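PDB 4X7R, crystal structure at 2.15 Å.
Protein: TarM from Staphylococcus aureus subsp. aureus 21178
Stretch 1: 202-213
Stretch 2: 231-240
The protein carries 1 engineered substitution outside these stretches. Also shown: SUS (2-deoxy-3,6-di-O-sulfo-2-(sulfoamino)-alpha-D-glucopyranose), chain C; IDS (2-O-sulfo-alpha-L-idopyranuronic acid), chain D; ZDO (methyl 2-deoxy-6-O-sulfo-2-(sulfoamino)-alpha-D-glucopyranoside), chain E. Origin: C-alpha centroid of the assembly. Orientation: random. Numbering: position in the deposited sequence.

Stretch 1, residues 202-213: NNLALCVYYLEK
Stretch 2, residues 231-240: FPKMFNTNHK

How do the two backbones lie? Residues 203-213 form a regular helix, phi/psi near -62/-43, with N202 (chi1 p) as N-cap: its OD1 accepts from A205 N at 3.1 Å. A second helix begins at F231, its axis 8.7 Å from the first at closest approach, with N-to-C directions 50° apart (signed crossing -50°). Register is set by V208 and K233, whose CA atoms lie 5.2 Å apart; 545 Å² is buried in all.

What does K233 do at the centre? Its side chain is a knob among N203, L204, C207 and L211. With chi1 m and chi2 and chi3 t, the extended methylenes run past C207 (chi1 m), whose SG lies 3.7 Å from K233 CE. A long chain suits this place: its aliphatic part packs in the groove while NZ reaches sulfo-group oxygens, bonding to SUS O2S on the N-sulfo group at 2.8 Å and to IDS O3S on the 2-O-sulfate at 2.7 Å. N203 (chi1 t) turns ND2 to IDS O2S, 2.8 Å away.

Which apolar side chains close the helices together? L204 (t, p) brings CD1 to 3.9 Å from P232 CB and 3.6 Å from K233 N. Branched V208 (t) lays CG2 3.4 Å from K233 O, with CG1 3.9 Å from T237 CA. L211 (m, t) points toward the second stretch, placing CD1 3.5 Å from K233 O and CB 3.8 Å from T237 CG2.

What fastens the far end? After N236 (-76/-7), T237 extends at -65/155, and N238 N donates to E212 OE2 at 2.8 Å and 151°. E212 (m, t, chi3 -13°) is long enough to carry its carboxylate there from a sideways CB. H239 (m, chi2 96°) sets CE1 3.6 Å from L211 O at its ring edge; its ND1 and T237 OG1 (chi1 p) share a 2.6 Å hydrogen bond.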

# COMPACT_ATOMS: atom_id res chain seq x y z
N ASN A 202 -8.53 -21.27 -9.84
CA ASN A 202 -8.78 -19.88 -9.41
C ASN A 202 -7.44 -19.13 -9.32
O ASN A 202 -6.40 -19.71 -9.60
CB ASN A 202 -9.59 -19.83 -8.08
CG ASN A 202 -8.98 -20.64 -6.95
OD1 ASN A 202 -7.78 -20.93 -6.92
ND2 ASN A 202 -9.80 -21.08 -6.03
N ASN A 203 -7.48 -17.84 -8.98
CA ASN A 203 -6.30 -16.97 -8.86
C ASN A 203 -5.29 -17.43 -7.79
O ASN A 203 -4.08 -17.34 -8.01
CB ASN A 203 -6.72 -15.52 -8.60
CG ASN A 203 -5.60 -14.56 -8.76
OD1 ASN A 203 -4.98 -14.45 -9.83
ND2 ASN A 203 -5.24 -13.90 -7.69
N LEU A 204 -5.78 -17.94 -6.66
CA LEU A 204 -4.90 -18.43 -5.58
C LEU A 204 -4.07 -19.59 -6.11
O LEU A 204 -2.87 -19.57 -5.93
CB LEU A 204 -5.74 -18.82 -4.34
CG LEU A 204 -5.08 -19.62 -3.23
CD1 LEU A 204 -3.99 -18.79 -2.51
CD2 LEU A 204 -6.14 -20.09 -2.22
N ALA A 205 -4.69 -20.55 -6.83
CA ALA A 205 -3.99 -21.68 -7.47
C ALA A 205 -2.91 -21.18 -8.44
O ALA A 205 -1.81 -21.72 -8.45
CB ALA A 205 -4.97 -22.59 -8.22
N LEU A 206 -3.24 -20.16 -9.26
CA LEU A 206 -2.28 -19.58 -10.22
C LEU A 206 -1.09 -18.99 -9.44
O LEU A 206 0.07 -19.30 -9.74
CB LEU A 206 -2.98 -18.48 -11.07
CG LEU A 206 -2.06 -17.63 -11.99
CD1 LEU A 206 -1.63 -18.42 -13.18
CD2 LEU A 206 -2.72 -16.33 -12.43
N CYS A 207 -1.40 -18.16 -8.40
CA CYS A 207 -0.36 -17.52 -7.56
C CYS A 207 0.48 -18.49 -6.79
O CYS A 207 1.68 -18.29 -6.70
CB CYS A 207 -0.99 -16.47 -6.66
SG CYS A 207 -1.66 -15.07 -7.58
N VAL A 208 -0.11 -19.60 -6.33
CA VAL A 208 0.65 -20.66 -5.64
C VAL A 208 1.63 -21.31 -6.63
O VAL A 208 2.80 -21.50 -6.29
CB VAL A 208 -0.29 -21.68 -4.95
CG1 VAL A 208 0.45 -22.97 -4.59
CG2 VAL A 208 -0.95 -21.06 -3.72
N TYR A 209 1.16 -21.63 -7.86
CA TYR A 209 2.00 -22.22 -8.90
C TYR A 209 3.17 -21.28 -9.19
O TYR A 209 4.31 -21.72 -9.23
CB TYR A 209 1.18 -22.48 -10.17
CG TYR A 209 2.02 -22.83 -11.39
CD1 TYR A 209 2.52 -24.11 -11.58
CD2 TYR A 209 2.26 -21.88 -12.39
CE1 TYR A 209 3.25 -24.44 -12.73
CE2 TYR A 209 3.02 -22.19 -13.52
CZ TYR A 209 3.50 -23.47 -13.69
OH TYR A 209 4.27 -23.75 -14.80
N TYR A 210 2.86 -20.00 -9.40
CA TYR A 210 3.82 -18.95 -9.72
C TYR A 210 4.98 -18.88 -8.71
O TYR A 210 6.14 -18.89 -9.11
CB TYR A 210 3.09 -17.59 -9.86
CG TYR A 210 4.03 -16.40 -9.87
CD1 TYR A 210 5.00 -16.26 -10.86
CD2 TYR A 210 3.93 -15.40 -8.91
CE1 TYR A 210 5.86 -15.17 -10.88
CE2 TYR A 210 4.78 -14.29 -8.92
CZ TYR A 210 5.74 -14.18 -9.92
OH TYR A 210 6.55 -13.09 -9.99
N LEU A 211 4.65 -18.87 -7.39
CA LEU A 211 5.63 -18.86 -6.31
C LEU A 211 6.51 -20.11 -6.32
O LEU A 211 7.67 -20.03 -5.96
CB LEU A 211 4.96 -18.72 -4.94
CG LEU A 211 4.28 -17.38 -4.66
CD1 LEU A 211 3.49 -17.44 -3.36
CD2 LEU A 211 5.32 -16.23 -4.62
N GLU A 212 5.94 -21.27 -6.69
CA GLU A 212 6.69 -22.53 -6.76
C GLU A 212 7.65 -22.50 -7.95
O GLU A 212 8.73 -23.08 -7.87
CB GLU A 212 5.73 -23.73 -6.86
CG GLU A 212 4.96 -23.97 -5.58
CD GLU A 212 3.73 -24.84 -5.70
OE1 GLU A 212 3.28 -25.12 -6.84
OE2 GLU A 212 3.18 -25.23 -4.64
N LYS A 213 7.28 -21.78 -9.03
CA LYS A 213 8.10 -21.57 -10.24
C LYS A 213 9.19 -20.50 -9.97
O LYS A 213 10.36 -20.69 -10.30
CB LYS A 213 7.18 -21.14 -11.42
CG LYS A 213 7.30 -21.99 -12.67
CD LYS A 213 7.04 -23.48 -12.46
CE LYS A 213 7.59 -24.29 -13.62
NZ LYS A 213 9.09 -24.35 -13.64
N PHE A 231 -1.36 -13.99 2.57
CA PHE A 231 -0.82 -15.12 3.33
C PHE A 231 -1.15 -16.49 2.74
O PHE A 231 -0.21 -17.29 2.64
CB PHE A 231 -1.15 -15.04 4.83
CG PHE A 231 -0.52 -16.12 5.68
CD1 PHE A 231 0.77 -15.97 6.17
CD2 PHE A 231 -1.24 -17.26 6.03
CE1 PHE A 231 1.33 -16.95 7.00
CE2 PHE A 231 -0.68 -18.24 6.85
CZ PHE A 231 0.60 -18.08 7.32
N PRO A 232 -2.41 -16.79 2.30
CA PRO A 232 -2.68 -18.12 1.68
C PRO A 232 -1.83 -18.46 0.46
O PRO A 232 -1.53 -19.63 0.27
CB PRO A 232 -4.18 -18.06 1.32
CG PRO A 232 -4.75 -17.01 2.27
CD PRO A 232 -3.66 -15.98 2.37
N LYS A 233 -1.40 -17.46 -0.34
CA LYS A 233 -0.52 -17.73 -1.50
C LYS A 233 0.78 -18.35 -1.07
O LYS A 233 1.18 -19.36 -1.66
CB LYS A 233 -0.28 -16.47 -2.35
CG LYS A 233 -1.57 -15.91 -2.90
CD LYS A 233 -1.37 -14.54 -3.45
CE LYS A 233 -2.60 -14.08 -4.18
NZ LYS A 233 -3.47 -13.26 -3.31
N MET A 234 1.41 -17.79 0.00
CA MET A 234 2.66 -18.32 0.54
C MET A 234 2.37 -19.63 1.29
O MET A 234 3.09 -20.61 1.09
CB MET A 234 3.33 -17.30 1.51
CG MET A 234 4.63 -17.83 2.17
SD MET A 234 5.27 -16.77 3.48
CE MET A 234 4.02 -17.00 4.77
N PHE A 235 1.38 -19.61 2.19
CA PHE A 235 1.03 -20.75 3.02
C PHE A 235 0.76 -22.05 2.22
O PHE A 235 1.27 -23.10 2.59
CB PHE A 235 -0.15 -20.42 3.95
CG PHE A 235 -0.35 -21.43 5.06
CD1 PHE A 235 0.63 -21.65 6.03
CD2 PHE A 235 -1.53 -22.16 5.15
CE1 PHE A 235 0.45 -22.59 7.05
CE2 PHE A 235 -1.73 -23.08 6.19
CZ PHE A 235 -0.73 -23.29 7.13
N ASN A 236 -0.01 -21.97 1.13
CA ASN A 236 -0.39 -23.13 0.31
C ASN A 236 0.70 -23.69 -0.63
O ASN A 236 0.46 -24.72 -1.26
CB ASN A 236 -1.66 -22.83 -0.49
CG ASN A 236 -2.88 -22.53 0.35
OD1 ASN A 236 -2.95 -22.81 1.54
ND2 ASN A 236 -3.87 -21.93 -0.26
N THR A 237 1.88 -23.03 -0.77
CA THR A 237 2.91 -23.59 -1.67
C THR A 237 3.42 -24.94 -1.13
O THR A 237 3.34 -25.20 0.06
CB THR A 237 4.09 -22.64 -1.95
OG1 THR A 237 4.96 -22.63 -0.83
CG2 THR A 237 3.67 -21.24 -2.34
N ASN A 238 3.93 -25.79 -2.03
CA ASN A 238 4.43 -27.12 -1.71
C ASN A 238 5.89 -27.16 -1.20
O ASN A 238 6.40 -28.25 -0.99
CB ASN A 238 4.28 -28.02 -2.95
CG ASN A 238 5.19 -27.67 -4.12
OD1 ASN A 238 5.98 -26.72 -4.11
ND2 ASN A 238 5.11 -28.46 -5.17
N HIS A 239 6.56 -25.98 -1.05
CA HIS A 239 7.96 -25.88 -0.60
C HIS A 239 8.19 -26.66 0.68
O HIS A 239 7.42 -26.52 1.62
CB HIS A 239 8.41 -24.41 -0.38
CG HIS A 239 8.43 -23.57 -1.62
ND1 HIS A 239 7.35 -22.75 -1.96
CD2 HIS A 239 9.41 -23.38 -2.53
CE1 HIS A 239 7.69 -22.15 -3.09
NE2 HIS A 239 8.92 -22.50 -3.48
N LYS A 240 9.23 -27.50 0.69
CA LYS A 240 9.58 -28.33 1.85
C LYS A 240 10.78 -27.75 2.60
O LYS A 240 10.96 -28.04 3.79
CB LYS A 240 9.89 -29.77 1.39
CG LYS A 240 8.67 -30.49 0.81
CD LYS A 240 9.08 -31.75 0.05
CE LYS A 240 7.93 -32.34 -0.75
NZ LYS A 240 7.60 -31.52 -1.96
N2 SUS C . -5.93 -10.56 -3.95
C1 SUS C . -7.94 -9.17 -4.24
S1 SUS C . -5.00 -10.68 -5.44
C2 SUS C . -6.48 -9.20 -3.82
S2 SUS C . -8.38 -3.65 -3.71
C3 SUS C . -6.34 -8.67 -2.38
O3 SUS C . -4.95 -8.59 -2.00
S3 SUS C . -4.43 -9.51 -0.89
C4 SUS C . -7.01 -7.30 -2.18
O4 SUS C . -7.00 -7.08 -0.79
C5 SUS C . -8.48 -7.33 -2.74
O5 SUS C . -8.47 -7.83 -4.11
C6 SUS C . -9.13 -5.96 -2.84
O6 SUS C . -8.31 -5.17 -3.68
O1S SUS C . -3.76 -9.80 -5.33
O2S SUS C . -4.65 -12.15 -5.61
O3S SUS C . -5.84 -10.21 -6.63
O4S SUS C . -7.19 -3.14 -4.53
O5S SUS C . -9.71 -3.23 -4.35
O6S SUS C . -8.28 -3.09 -2.29
O7S SUS C . -5.28 -9.23 0.33
O8S SUS C . -2.97 -9.22 -0.57
O9S SUS C . -4.58 -10.97 -1.30
C1 IDS D . -10.33 -13.22 -3.05
C2 IDS D . -9.48 -12.96 -4.31
C3 IDS D . -9.81 -11.57 -4.97
C4 IDS D . -9.94 -10.43 -3.95
C5 IDS D . -10.86 -10.85 -2.77
C6 IDS D . -10.96 -9.75 -1.70
O2 IDS D . -8.07 -13.07 -3.98
O3 IDS D . -11.03 -11.62 -5.73
O4 IDS D . -8.65 -10.13 -3.43
O5 IDS D . -10.32 -12.05 -2.17
O6A IDS D . -10.51 -10.03 -0.57
O6B IDS D . -11.48 -8.66 -2.04
S IDS D . -7.29 -14.39 -4.14
O1S IDS D . -8.03 -15.61 -3.59
O2S IDS D . -7.01 -14.59 -5.63
O3S IDS D . -5.97 -14.29 -3.37
C1 ZDO E . -14.96 -15.84 -2.07
C1M ZDO E . -15.74 -17.62 -3.46
C2 ZDO E . -14.99 -14.31 -1.89
C3 ZDO E . -13.89 -13.64 -2.69
C4 ZDO E . -12.48 -14.24 -2.43
C5 ZDO E . -12.54 -15.80 -2.54
C6 ZDO E . -11.23 -16.48 -2.08
O1 ZDO E . -15.39 -16.23 -3.40
N2 ZDO E . -16.29 -13.74 -2.28
S2 ZDO E . -17.38 -13.56 -0.91
OSA ZDO E . -17.45 -14.90 -0.17
OSB ZDO E . -18.73 -13.11 -1.49
OSC ZDO E . -16.84 -12.48 0.05
O3 ZDO E . -13.92 -12.24 -2.42
O4 ZDO E . -11.62 -13.71 -3.46
O5 ZDO E . -13.63 -16.33 -1.71
O6 ZDO E . -11.39 -17.91 -2.03
S6 ZDO E . -11.16 -18.84 -3.24
OS1 ZDO E . -11.86 -20.18 -2.97
OS2 ZDO E . -9.66 -19.09 -3.40
OS3 ZDO E . -11.74 -18.23 -4.53